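Ribonucleoside triphosphate reductase (Lactobacillus leichmannii, PDB 1L1L) reduces ribonucleoside triphosphates to their 2'-deoxy forms with the help of adenosylcobalamin (B12), as an allosterically regulated class II enzyme working as a monomer. Local coordinates at residues E662-L665 and R666-R669; V626-A629 and E630-T634; S361-Q364 and P365-A368; D329-D332 and F333-M336; S166-R169 and S170-S173. All coordinates share one frame; numbering follows the deposited sequence.

Contact 1: residues E662-L665 and R666-R669; sequences ESLL and RQYR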
loop_
_atom_site.group_PDB
_atom_site.type_symbol
_atom_site.label_atom_id
_atom_site.label_comp_id
_atom_site.label_asym_id
_atom_site.label_seq_id
_atom_site.Cartn_x
_atom_site.Cartn_y
_atom_site.Cartn_z
ATOM N N GLU A 662 -26.201 6.408 -3.787
ATOM C CA GLU A 662 -26.860 5.983 -2.556
ATOM C C GLU A 662 -27.587 4.660 -2.766
ATOM O O GLU A 662 -27.545 3.783 -1.910
ATOM C CB GLU A 662 -27.872 7.036 -2.074
ATOM C CG GLU A 662 -28.209 6.887 -0.585
ATOM C CD GLU A 662 -29.631 7.277 -0.241
ATOM O OE1 GLU A 662 -30.044 8.415 -0.561
ATOM O OE2 GLU A 662 -30.337 6.440 0.366
ATOM N N SER A 663 -28.237 4.532 -3.919
ATOM C CA SER A 663 -29.000 3.334 -4.278
ATOM C C SER A 663 -28.138 2.077 -4.340
ATOM O O SER A 663 -28.506 1.025 -3.812
ATOM C CB SER A 663 -29.667 3.519 -5.649
ATOM O OG SER A 663 -30.354 4.752 -5.739
ATOM N N LEU A 664 -26.993 2.186 -5.005
ATOM C CA LEU A 664 -26.105 1.043 -5.134
ATOM C C LEU A 664 -25.443 0.683 -3.813
ATOM O O LEU A 664 -25.245 -0.493 -3.520
ATOM C CB LEU A 664 -25.065 1.305 -6.229
ATOM C CG LEU A 664 -25.711 1.243 -7.622
ATOM C CD1 LEU A 664 -24.840 1.950 -8.657
ATOM C CD2 LEU A 664 -25.952 -0.217 -7.994
ATOM N N LEU A 665 -25.090 1.682 -3.009
ATOM C CA LEU A 665 -24.487 1.389 -1.716
ATOM C C LEU A 665 -25.491 0.577 -0.887
ATOM O O LEU A 665 -25.130 -0.396 -0.212
ATOM C CB LEU A 665 -24.120 2.687 -0.978
ATOM C CG LEU A 665 -22.895 3.421 -1.544
ATOM C CD1 LEU A 665 -22.803 4.844 -0.989
ATOM C CD2 LEU A 665 -21.640 2.604 -1.212
ATOM N N ARG A 666 -26.761 0.968 -0.948
ATOM C CA ARG A 666 -27.778 0.241 -0.199
ATOM C C ARG A 666 -27.948 -1.156 -0.784
ATOM O O ARG A 666 -27.997 -2.150 -0.056
ATOM C CB ARG A 666 -29.119 0.985 -0.236
ATOM C CG ARG A 666 -29.102 2.347 0.453
ATOM C CD ARG A 666 -30.509 2.770 0.875
ATOM N NE ARG A 666 -31.483 2.615 -0.203
ATOM C CZ ARG A 666 -31.555 3.404 -1.272
ATOM N NH1 ARG A 666 -30.709 4.416 -1.411
ATOM N NH2 ARG A 666 -32.467 3.176 -2.207
ATOM N N GLN A 667 -28.018 -1.237 -2.105
ATOM C CA GLN A 667 -28.209 -2.531 -2.750
ATOM C C GLN A 667 -27.191 -3.584 -2.343
ATOM O O GLN A 667 -27.548 -4.736 -2.120
ATOM C CB GLN A 667 -28.193 -2.389 -4.275
ATOM C CG GLN A 667 -28.704 -3.642 -4.972
ATOM C CD GLN A 667 -28.652 -3.558 -6.480
ATOM O OE1 GLN A 667 -28.828 -2.485 -7.066
ATOM N NE2 GLN A 667 -28.431 -4.704 -7.125
ATOM N N TYR A 668 -25.924 -3.199 -2.241
ATOM C CA TYR A 668 -24.889 -4.160 -1.888
ATOM C C TYR A 668 -24.470 -4.192 -0.418
ATOM O O TYR A 668 -23.393 -4.695 -0.089
ATOM C CB TYR A 668 -23.661 -3.940 -2.779
ATOM C CG TYR A 668 -23.910 -4.294 -4.232
ATOM C CD1 TYR A 668 -24.422 -3.357 -5.128
ATOM C CD2 TYR A 668 -23.658 -5.581 -4.702
ATOM C CE1 TYR A 668 -24.682 -3.698 -6.467
ATOM C CE2 TYR A 668 -23.910 -5.930 -6.025
ATOM C CZ TYR A 668 -24.420 -4.991 -6.899
ATOM O OH TYR A 668 -24.660 -5.357 -8.201
ATOM N N ARG A 669 -25.334 -3.692 0.463
ATOM C CA ARG A 669 -25.024 -3.659 1.887
ATOM C C ARG A 669 -24.803 -5.037 2.497
ATOM O O ARG A 669 -24.278 -5.151 3.611
ATOM C CB ARG A 669 -26.120 -2.898 2.660
ATOM C CG ARG A 669 -27.495 -3.547 2.664
ATOM C CD ARG A 669 -28.535 -2.620 3.293
ATOM N NE ARG A 669 -29.827 -3.278 3.461
ATOM C CZ ARG A 669 -30.643 -3.603 2.462
ATOM N NH1 ARG A 669 -30.311 -3.326 1.206
ATOM N NH2 ARG A 669 -31.789 -4.227 2.715
#

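Contact 2: residues V626-A629 and E630-T634; sequences VSIA and EQFAT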
loop_
_atom_site.group_PDB
_atom_site.type_symbol
_atom_site.label_atom_id
_atom_site.label_comp_id
_atom_site.label_asym_id
_atom_site.label_seq_id
_atom_site.Cartn_x
_atom_site.Cartn_y
_atom_site.Cartn_z
ATOM N N VAL A 626 -17.943 2.285 -18.603
ATOM C CA VAL A 626 -18.555 1.264 -17.747
ATOM C C VAL A 626 -19.497 1.884 -16.719
ATOM O O VAL A 626 -19.097 2.731 -15.918
ATOM C CB VAL A 626 -17.489 0.437 -17.010
ATOM C CG1 VAL A 626 -18.154 -0.629 -16.158
ATOM C CG2 VAL A 626 -16.557 -0.206 -18.014
ATOM N N SER A 627 -20.753 1.453 -16.733
ATOM C CA SER A 627 -21.735 2.002 -15.809
ATOM C C SER A 627 -21.369 1.759 -14.349
ATOM O O SER A 627 -20.703 0.783 -14.011
ATOM C CB SER A 627 -23.114 1.407 -16.085
ATOM O OG SER A 627 -23.193 0.090 -15.573
ATOM N N ILE A 628 -21.820 2.651 -13.474
ATOM C CA ILE A 628 -21.532 2.496 -12.057
ATOM C C ILE A 628 -22.159 1.184 -11.568
ATOM O O ILE A 628 -21.562 0.455 -10.784
ATOM C CB ILE A 628 -22.070 3.706 -11.246
ATOM C CG1 ILE A 628 -21.686 3.559 -9.772
ATOM C CG2 ILE A 628 -23.576 3.846 -11.432
ATOM C CD1 ILE A 628 -22.116 4.739 -8.907
ATOM N N ALA A 629 -23.351 0.866 -12.063
ATOM C CA ALA A 629 -24.022 -0.367 -11.659
ATOM C C ALA A 629 -23.176 -1.596 -11.980
ATOM O O ALA A 629 -23.087 -2.532 -11.179
ATOM C CB ALA A 629 -25.381 -0.482 -12.348
ATOM N N GLU A 630 -22.552 -1.599 -13.152
ATOM C CA GLU A 630 -21.725 -2.742 -13.534
ATOM C C GLU A 630 -20.444 -2.849 -12.715
ATOM O O GLU A 630 -19.963 -3.947 -12.455
ATOM C CB GLU A 630 -21.366 -2.690 -15.022
ATOM C CG GLU A 630 -20.733 -3.991 -15.485
ATOM C CD GLU A 630 -20.339 -3.976 -16.944
ATOM O OE1 GLU A 630 -20.972 -3.228 -17.724
ATOM O OE2 GLU A 630 -19.406 -4.727 -17.307
ATOM N N GLN A 631 -19.872 -1.716 -12.324
ATOM C CA GLN A 631 -18.658 -1.747 -11.523
ATOM C C GLN A 631 -18.957 -2.362 -10.155
ATOM O O GLN A 631 -18.176 -3.162 -9.650
ATOM C CB GLN A 631 -18.081 -0.331 -11.374
ATOM C CG GLN A 631 -17.544 0.231 -12.680
ATOM C CD GLN A 631 -16.910 1.603 -12.536
ATOM O OE1 GLN A 631 -15.918 1.774 -11.824
ATOM N NE2 GLN A 631 -17.473 2.585 -13.222
ATOM N N PHE A 632 -20.081 -1.983 -9.548
ATOM C CA PHE A 632 -20.472 -2.556 -8.258
ATOM C C PHE A 632 -20.619 -4.077 -8.401
ATOM O O PHE A 632 -20.068 -4.848 -7.602
ATOM C CB PHE A 632 -21.805 -1.958 -7.792
ATOM C CG PHE A 632 -21.657 -0.794 -6.859
ATOM C CD1 PHE A 632 -21.584 -0.996 -5.481
ATOM C CD2 PHE A 632 -21.618 0.505 -7.349
ATOM C CE1 PHE A 632 -21.482 0.091 -4.600
ATOM C CE2 PHE A 632 -21.518 1.594 -6.477
ATOM C CZ PHE A 632 -21.452 1.386 -5.104
ATOM N N ALA A 633 -21.360 -4.506 -9.427
ATOM C CA ALA A 633 -21.573 -5.936 -9.664
ATOM C C ALA A 633 -20.262 -6.685 -9.849
ATOM O O ALA A 633 -20.106 -7.803 -9.361
ATOM C CB ALA A 633 -22.460 -6.150 -10.891
ATOM N N THR A 634 -19.312 -6.067 -10.546
ATOM C CA THR A 634 -18.027 -6.718 -10.777
ATOM C C THR A 634 -17.257 -6.897 -9.468
ATOM O O THR A 634 -16.698 -7.964 -9.216
ATOM C CB THR A 634 -17.182 -5.913 -11.778
ATOM O OG1 THR A 634 -17.917 -5.765 -12.998
ATOM C CG2 THR A 634 -15.876 -6.611 -12.057
#

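Contact 3: residues S361-Q364 and P365-A368; sequences SGYQ and PIAA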
loop_
_atom_site.group_PDB
_atom_site.type_symbol
_atom_site.label_atom_id
_atom_site.label_comp_id
_atom_site.label_asym_id
_atom_site.label_seq_id
_atom_site.Cartn_x
_atom_site.Cartn_y
_atom_site.Cartn_z
ATOM N N SER A 361 -28.288 2.117 6.949
ATOM C CA SER A 361 -28.944 2.561 5.723
ATOM C C SER A 361 -28.845 4.075 5.532
ATOM O O SER A 361 -29.389 4.621 4.564
ATOM C CB SER A 361 -30.414 2.132 5.729
ATOM O OG SER A 361 -31.104 2.710 6.824
ATOM N N GLY A 362 -28.142 4.742 6.449
ATOM C CA GLY A 362 -27.974 6.184 6.366
ATOM C C GLY A 362 -26.966 6.618 5.316
ATOM O O GLY A 362 -26.051 7.390 5.597
ATOM N N TYR A 363 -27.149 6.130 4.095
ATOM C CA TYR A 363 -26.253 6.445 2.989
ATOM C C TYR A 363 -26.502 7.798 2.332
ATOM O O TYR A 363 -25.698 8.268 1.532
ATOM C CB TYR A 363 -26.342 5.336 1.937
ATOM C CG TYR A 363 -25.727 4.044 2.405
ATOM C CD1 TYR A 363 -24.341 3.915 2.527
ATOM C CD2 TYR A 363 -26.525 2.961 2.772
ATOM C CE1 TYR A 363 -23.767 2.740 3.005
ATOM C CE2 TYR A 363 -25.960 1.782 3.252
ATOM C CZ TYR A 363 -24.583 1.680 3.367
ATOM O OH TYR A 363 -24.028 0.521 3.864
ATOM N N GLN A 364 -27.616 8.428 2.673
ATOM C CA GLN A 364 -27.956 9.715 2.093
ATOM C C GLN A 364 -26.827 10.755 2.232
ATOM O O GLN A 364 -26.338 11.301 1.235
ATOM C CB GLN A 364 -29.252 10.211 2.736
ATOM C CG GLN A 364 -29.814 11.483 2.150
ATOM C CD GLN A 364 -31.227 11.746 2.641
ATOM O OE1 GLN A 364 -32.188 11.149 2.148
ATOM N NE2 GLN A 364 -31.359 12.625 3.630
ATOM N N PRO A 365 -26.392 11.043 3.468
ATOM C CA PRO A 365 -25.319 12.033 3.600
ATOM C C PRO A 365 -23.972 11.517 3.072
ATOM O O PRO A 365 -23.161 12.281 2.553
ATOM C CB PRO A 365 -25.314 12.326 5.099
ATOM C CG PRO A 365 -25.736 11.021 5.696
ATOM C CD PRO A 365 -26.853 10.576 4.787
ATOM N N ILE A 366 -23.741 10.216 3.194
ATOM C CA ILE A 366 -22.498 9.627 2.702
ATOM C C ILE A 366 -22.403 9.817 1.193
ATOM O O ILE A 366 -21.347 10.163 0.654
ATOM C CB ILE A 366 -22.439 8.122 3.045
ATOM C CG1 ILE A 366 -22.223 7.958 4.552
ATOM C CG2 ILE A 366 -21.326 7.430 2.240
ATOM C CD1 ILE A 366 -22.289 6.525 5.036
ATOM N N ALA A 367 -23.520 9.593 0.513
ATOM C CA ALA A 367 -23.584 9.738 -0.934
ATOM C C ALA A 367 -23.347 11.185 -1.336
ATOM O O ALA A 367 -22.728 11.453 -2.363
ATOM C CB ALA A 367 -24.942 9.268 -1.449
ATOM N N ALA A 368 -23.841 12.120 -0.528
ATOM C CA ALA A 368 -23.668 13.538 -0.831
ATOM C C ALA A 368 -22.179 13.871 -0.780
ATOM O O ALA A 368 -21.657 14.570 -1.655
ATOM C CB ALA A 368 -24.446 14.397 0.176
#

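Contact 4: residues D329-D332 and F333-M336; sequences DDQD and FISM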
loop_
_atom_site.group_PDB
_atom_site.type_symbol
_atom_site.label_atom_id
_atom_site.label_comp_id
_atom_site.label_asym_id
_atom_site.label_seq_id
_atom_site.Cartn_x
_atom_site.Cartn_y
_atom_site.Cartn_z
ATOM N N ASP A 329 -21.558 8.218 12.560
ATOM C CA ASP A 329 -22.375 9.296 13.116
ATOM C C ASP A 329 -21.504 10.453 13.618
ATOM O O ASP A 329 -22.015 11.437 14.165
ATOM C CB ASP A 329 -23.241 8.782 14.270
ATOM C CG ASP A 329 -22.418 8.232 15.414
ATOM O OD1 ASP A 329 -21.318 8.769 15.668
ATOM O OD2 ASP A 329 -22.881 7.271 16.071
ATOM N N ASP A 330 -20.189 10.330 13.451
ATOM C CA ASP A 330 -19.277 11.384 13.882
ATOM C C ASP A 330 -19.165 12.418 12.770
ATOM O O ASP A 330 -18.263 12.365 11.926
ATOM C CB ASP A 330 -17.904 10.790 14.212
ATOM C CG ASP A 330 -16.948 11.812 14.808
ATOM O OD1 ASP A 330 -16.017 11.386 15.523
ATOM O OD2 ASP A 330 -17.115 13.033 14.557
ATOM N N GLN A 331 -20.082 13.375 12.765
ATOM C CA GLN A 331 -20.074 14.387 11.725
ATOM C C GLN A 331 -18.827 15.258 11.668
ATOM O O GLN A 331 -18.465 15.735 10.594
ATOM C CB GLN A 331 -21.312 15.282 11.834
ATOM C CG GLN A 331 -22.616 14.558 11.528
ATOM C CD GLN A 331 -22.522 13.689 10.281
ATOM O OE1 GLN A 331 -22.161 14.168 9.203
ATOM N NE2 GLN A 331 -22.848 12.400 10.425
ATOM N N ASP A 332 -18.178 15.480 12.806
ATOM C CA ASP A 332 -16.976 16.309 12.815
ATOM C C ASP A 332 -15.863 15.600 12.025
ATOM O O ASP A 332 -15.157 16.206 11.213
ATOM C CB ASP A 332 -16.511 16.565 14.252
ATOM C CG ASP A 332 -17.462 17.482 15.025
ATOM O OD1 ASP A 332 -17.938 18.483 14.434
ATOM O OD2 ASP A 332 -17.711 17.208 16.220
ATOM N N PHE A 333 -15.719 14.313 12.276
ATOM C CA PHE A 333 -14.706 13.533 11.585
ATOM C C PHE A 333 -15.045 13.483 10.095
ATOM O O PHE A 333 -14.229 13.832 9.253
ATOM C CB PHE A 333 -14.650 12.127 12.167
ATOM C CG PHE A 333 -13.797 11.178 11.365
ATOM C CD1 PHE A 333 -12.417 11.325 11.331
ATOM C CD2 PHE A 333 -14.387 10.165 10.616
ATOM C CE1 PHE A 333 -11.621 10.467 10.550
ATOM C CE2 PHE A 333 -13.597 9.294 9.826
ATOM C CZ PHE A 333 -12.224 9.455 9.800
ATOM N N ILE A 334 -16.270 13.087 9.765
ATOM C CA ILE A 334 -16.663 13.003 8.370
ATOM C C ILE A 334 -16.410 14.289 7.584
ATOM O O ILE A 334 -16.080 14.232 6.398
ATOM C CB ILE A 334 -18.152 12.575 8.246
ATOM C CG1 ILE A 334 -18.334 11.206 8.912
ATOM C CG2 ILE A 334 -18.574 12.519 6.781
ATOM C CD1 ILE A 334 -19.758 10.711 8.972
ATOM N N SER A 335 -16.535 15.451 8.237
ATOM C CA SER A 335 -16.328 16.723 7.550
ATOM C C SER A 335 -14.938 17.325 7.698
ATOM O O SER A 335 -14.659 18.360 7.101
ATOM C CB SER A 335 -17.352 17.771 8.038
ATOM O OG SER A 335 -18.676 17.339 7.775
ATOM N N MET A 336 -14.055 16.681 8.455
ATOM C CA MET A 336 -12.738 17.273 8.667
ATOM C C MET A 336 -11.918 17.623 7.432
ATOM O O MET A 336 -11.261 18.668 7.410
ATOM C CB MET A 336 -11.922 16.418 9.637
ATOM C CG MET A 336 -11.311 15.140 9.067
ATOM S SD MET A 336 -10.404 14.328 10.388
ATOM C CE MET A 336 -8.830 15.212 10.328
HETATM O O HOH W 1 -20.754 15.880 8.226
#

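Contact 5: residues S166-R169 and S170-S173; sequences SVAR and SNIS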
loop_
_atom_site.group_PDB
_atom_site.type_symbol
_atom_site.label_atom_id
_atom_site.label_comp_id
_atom_site.label_asym_id
_atom_site.label_seq_id
_atom_site.Cartn_x
_atom_site.Cartn_y
_atom_site.Cartn_z
ATOM N N SER A 166 -7.914 3.332 13.306
ATOM C CA SER A 166 -9.295 3.583 13.696
ATOM C C SER A 166 -9.445 4.632 14.782
ATOM O O SER A 166 -8.796 4.550 15.821
ATOM C CB SER A 166 -9.948 2.289 14.175
ATOM O OG SER A 166 -11.276 2.527 14.629
ATOM N N VAL A 167 -10.295 5.621 14.515
ATOM C CA VAL A 167 -10.604 6.675 15.476
ATOM C C VAL A 167 -12.099 6.593 15.739
ATOM O O VAL A 167 -12.769 7.611 15.905
ATOM C CB VAL A 167 -10.288 8.079 14.932
ATOM C CG1 VAL A 167 -8.779 8.284 14.867
ATOM C CG2 VAL A 167 -10.922 8.260 13.558
ATOM N N ALA A 168 -12.624 5.373 15.746
ATOM C CA ALA A 168 -14.044 5.161 16.008
ATOM C C ALA A 168 -14.290 5.859 17.338
ATOM O O ALA A 168 -13.351 6.033 18.113
ATOM C CB ALA A 168 -14.342 3.676 16.142
ATOM N N ARG A 169 -15.527 6.266 17.601
ATOM C CA ARG A 169 -15.804 6.934 18.871
ATOM C C ARG A 169 -15.351 6.031 20.016
ATOM O O ARG A 169 -14.737 6.493 20.978
ATOM C CB ARG A 169 -17.296 7.264 19.003
ATOM C CG ARG A 169 -17.760 8.467 18.166
ATOM C CD ARG A 169 -19.246 8.755 18.402
ATOM N NE ARG A 169 -19.790 9.842 17.582
ATOM C CZ ARG A 169 -19.534 11.141 17.761
ATOM N NH1 ARG A 169 -18.732 11.550 18.736
ATOM N NH2 ARG A 169 -20.105 12.042 16.972
ATOM N N SER A 170 -15.613 4.733 19.884
ATOM C CA SER A 170 -15.241 3.769 20.912
ATOM C C SER A 170 -13.768 3.803 21.306
ATOM O O SER A 170 -13.425 3.469 22.443
ATOM C CB SER A 170 -15.609 2.356 20.472
ATOM O OG SER A 170 -14.869 1.982 19.321
ATOM N N ASN A 171 -12.883 4.173 20.380
ATOM C CA ASN A 171 -11.466 4.235 20.734
ATOM C C ASN A 171 -11.151 5.618 21.307
ATOM O O ASN A 171 -10.464 5.741 22.308
ATOM C CB ASN A 171 -10.553 3.966 19.516
ATOM C CG ASN A 171 -10.657 2.534 18.990
ATOM O OD1 ASN A 171 -10.636 1.569 19.753
ATOM N ND2 ASN A 171 -10.751 2.398 17.670
ATOM N N ILE A 172 -11.649 6.667 20.671
ATOM C CA ILE A 172 -11.376 8.011 21.160
ATOM C C ILE A 172 -11.839 8.204 22.606
ATOM O O ILE A 172 -11.184 8.900 23.376
ATOM C CB ILE A 172 -12.034 9.086 20.266
ATOM C CG1 ILE A 172 -11.482 8.989 18.841
ATOM C CG2 ILE A 172 -11.751 10.476 20.823
ATOM C CD1 ILE A 172 -9.973 9.059 18.775
ATOM N N SER A 173 -12.946 7.568 22.982
ATOM C CA SER A 173 -13.465 7.707 24.346
ATOM C C SER A 173 -12.528 7.049 25.353
ATOM O O SER A 173 -12.584 7.346 26.547
ATOM C CB SER A 173 -14.866 7.088 24.467
ATOM O OG SER A 173 -14.817 5.667 24.498
#

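Contact 1: residues E662-L665 and R666-R669
Helix 661-667, a short helix connecting strands 650-653 and 674-679 of a beta-alpha-beta unit, brings Glu662 and Arg666 together one turn apart as a salt bridge between i and i+4. OE2 of Glu662 lies 2.7 Å from NH1 of Arg666. The carboxylate and guanidinium planes are turned 64° apart, so one oxygen meets one nitrogen and the two groups do not pair flat. A bend in the arginine chain at chi3 (-48°) turns the guanidinium back toward the preceding turn, and CZ passes 3.9 Å from CA of Ser663. Two flexible charged residues suit this partly exposed flank of the helix, where their aliphatic parts also rest on Tyr363 of helix 363-373.

Another flank is apolar. Leu664 and Tyr668 run side by side in the same direction, with CD2 of the leucine 4.0 Å from CE1 of the tyrosine; both pack on helix 628-641. Gln667 also lies alongside Leu664, its OE1 3.8 Å from CD2, while its NE2 is bonded to the backbone of Lys506.

The helix ends here: Tyr668 N still donates to Leu664 O at 3.1 Å, but Tyr668 has already left helical torsions. Arg669 then folds back over the end, while its NH2 forms salt bridges with Asp498 and Glu500. Two donors of Arg669 grip Arg666 O from opposite faces of its carbonyl plane, the backbone N at 3.1 Å and the guanidinium NH1 at 2.9 Å.

Contact 2: residues V626-A629 and E630-T634
Ile628 and Phe632 lie side by side and point the same way in the N-capped start of helix 628-641, one turn apart as an i, i+4 apolar pair; Ser627 is the cap. CG1 of the isoleucine comes within 3.8 Å of ring atom CE2 of Phe632. The isoleucine chain is fully extended, CG1 anti to the backbone N (chi1 -177°), which carries it along the phenylalanine. The edge of the ring meets Ile628 O, close to the ring plane. Branched and aromatic side chains suit this buried flank, which helix 661-667 and strand 650-653 cover.

Val626, just ahead of the helix, is set differently against its two neighbours. It crosses Glu630 at about a right angle and Gln631 at a slant, its CG1 reaching CG of Gln631 at 3.6 Å. Gln631 places CG beside its backbone N (chi1 -68°) and stretches back beyond the first turn. There NE2 donates to Val626 O at 3.2 Å, coming from above the carbonyl plane; it also bonds Thr652 O, so the buried amide links the helix start to strand 650-653. Glu630 is extended beyond CG, and its OE2 forms a salt bridge with Arg488.

A small hydroxyl fits the cap because the short side chain of Ser627 can reach forward to an N-H of the first turn, which has no carbonyl of the helix to bond: OG accepts from Glu630 N at 3.0 Å. Farther along, Glu630 O is held from opposite faces of its plane by Thr634 N, at 2.9 Å, and by Thr634 OG1, which donates at 2.8 Å.

Contact 3: residues S361-Q364 and P365-A368
Backbone hydrogen bonds join the turn from Tyr363 to Ala368. Ala367 N donates to Tyr363 O at 2.7 Å, nearly in line with the C=O bond, whereas Ala368 N meets Gln364 O at 3.2 Å and is tilted 23° from the carbonyl plane. Pro365 has no N-H to give, a loss easily borne in a first helical turn, where a backbone nitrogen has no carbonyl of the same helix behind it to bond. Its ring instead packs on what precedes it, CD lying 3.4 Å from Gly362 O. Gly362 is the centre of an inverse gamma turn, by which the chain enters helix 363-373.

This helix is the crossover of a beta-alpha-beta unit, leading from strand 350-356 to strand 377-380. The flank with Tyr363 and Ile366 faces those two strands, while Pro365 lies on the outer flank.

Apolar packing within the turn rests on Tyr363 and Ile366, which lie side by side and point the same way. CD1 of the isoleucine approaches CD1 of the tyrosine obliquely, at 4.2 Å. Ile366 carries CG1 beside its backbone N (chi1 -71°), which swings CD1 back toward the tyrosine and to within 3.9 Å of Gly362 O. Both side chains rest on Ile378, and the tyrosine ring also makes an edge-to-face contact with Phe360. Ala367 is small enough to sit against Glu662 of helix 661-667, its CB 3.2 Å from Tyr363 O.

Contact 4: residues D329-D332 and F333-M336
Gln331 O is gripped by the backbone N of Ser335, which donates at 3.1 Å, and by a water that donates at 3.3 Å. The same water makes a bond of 2.6 Å with Ser335 OG, so it links Gln331 O to that hydroxyl across one turn of the helix. The serine hydroxyl, one carbon from the backbone, stays near enough to the turn to share the water. Gln331 is bent at chi2 (-45°), which curls its amide back over the helix and leaves NE2 3.8 Å from CD1 of Ile334.

Asp330 is the N-cap of helix 331-335, and an aspartate is well fitted to the role, having an acceptor close to the backbone. Its CG stands opposite the backbone N (chi1 -174°), sending OD2 forward to accept from Phe333 N at 3.0 Å, from above the carboxylate plane. The carboxylate would probably also be favoured by the positive end of the helix dipole. Its CG rests 3.5 Å from CB of Phe333, the two side chains crossing at about a right angle. Asp330 O takes Ile334 N at 3.0 Å in a straight bond.

This short helix follows strand 322-327. Phe333 and Ile334 lie on strand 350-356, Met336 reaches both that strand and helix 298-313, and Asp330 and Asp332 touch the start of helix 298-313.

Contact 5: residues S166-R169 and S170-S173
Backbone hydrogen bonds form the single turn that opens at Ala168, the N-cap of helix 169-172. Ala168 O accepts twice: from Ile172 N at 3.1 Å, nearly straight, and from Asn171 N at 3.0 Å, which stands above the carbonyl plane. Ser173 N closes the next bond, to Arg169 O at 2.9 Å.

Among side-chain polar contacts, Asn171 turns its amide back to the strand end. ND2 makes a weak bond to Ser166 O at 3.4 Å and lies 3.1 Å from Ser166 OG. The other end of the amide, OD1, takes a hydrogen bond from Arg125, so asparagine suits a place needing both donor and acceptor. Ser166 OG in turn accepts a weak bond from Ala168 N.

Apolar packing pairs Val167 with Ile172, side by side and pointing the same way, CD1 of the isoleucine 4.0 Å from CB of the valine. A bend at chi2 (-54°) of Ile172 folds CD1 back toward the valine.

Two residues, Val167 and Ala168, lead from strand 162-166 into helix 169-172. Val167 and Ile172 both pack against Ala298 and Ala301 of helix 298-313, Ser166 bonds strand 119-123 through its backbone, and Val167 bonds Leu325 of strand 322-327.

The five contacts fall into two touching groups within the enzyme, whose fold is a ten-stranded alpha-beta barrel. Contact 1 lies between contacts 2 and 3, at 12 and 10 Å between centres: Leu664 CB meets Phe632 CE2 at 3.6 Å, and Glu662 CG meets Tyr363 CB at 3.5 Å. Contacts 4 and 5, with centres 12 Å apart, are joined by the salt bridge from Arg169 NE to Asp329 OD1, 2.7 Å long. Contacts 3 and 4 do not touch, but both pack on strand 350-356, a parallel strand of the sheet. Contact 5 bonds strand 119-123, which begins at Cys119, disulfide-bonded to Cys419 and probably its redox-active partner, as in this family; the others are structural packing.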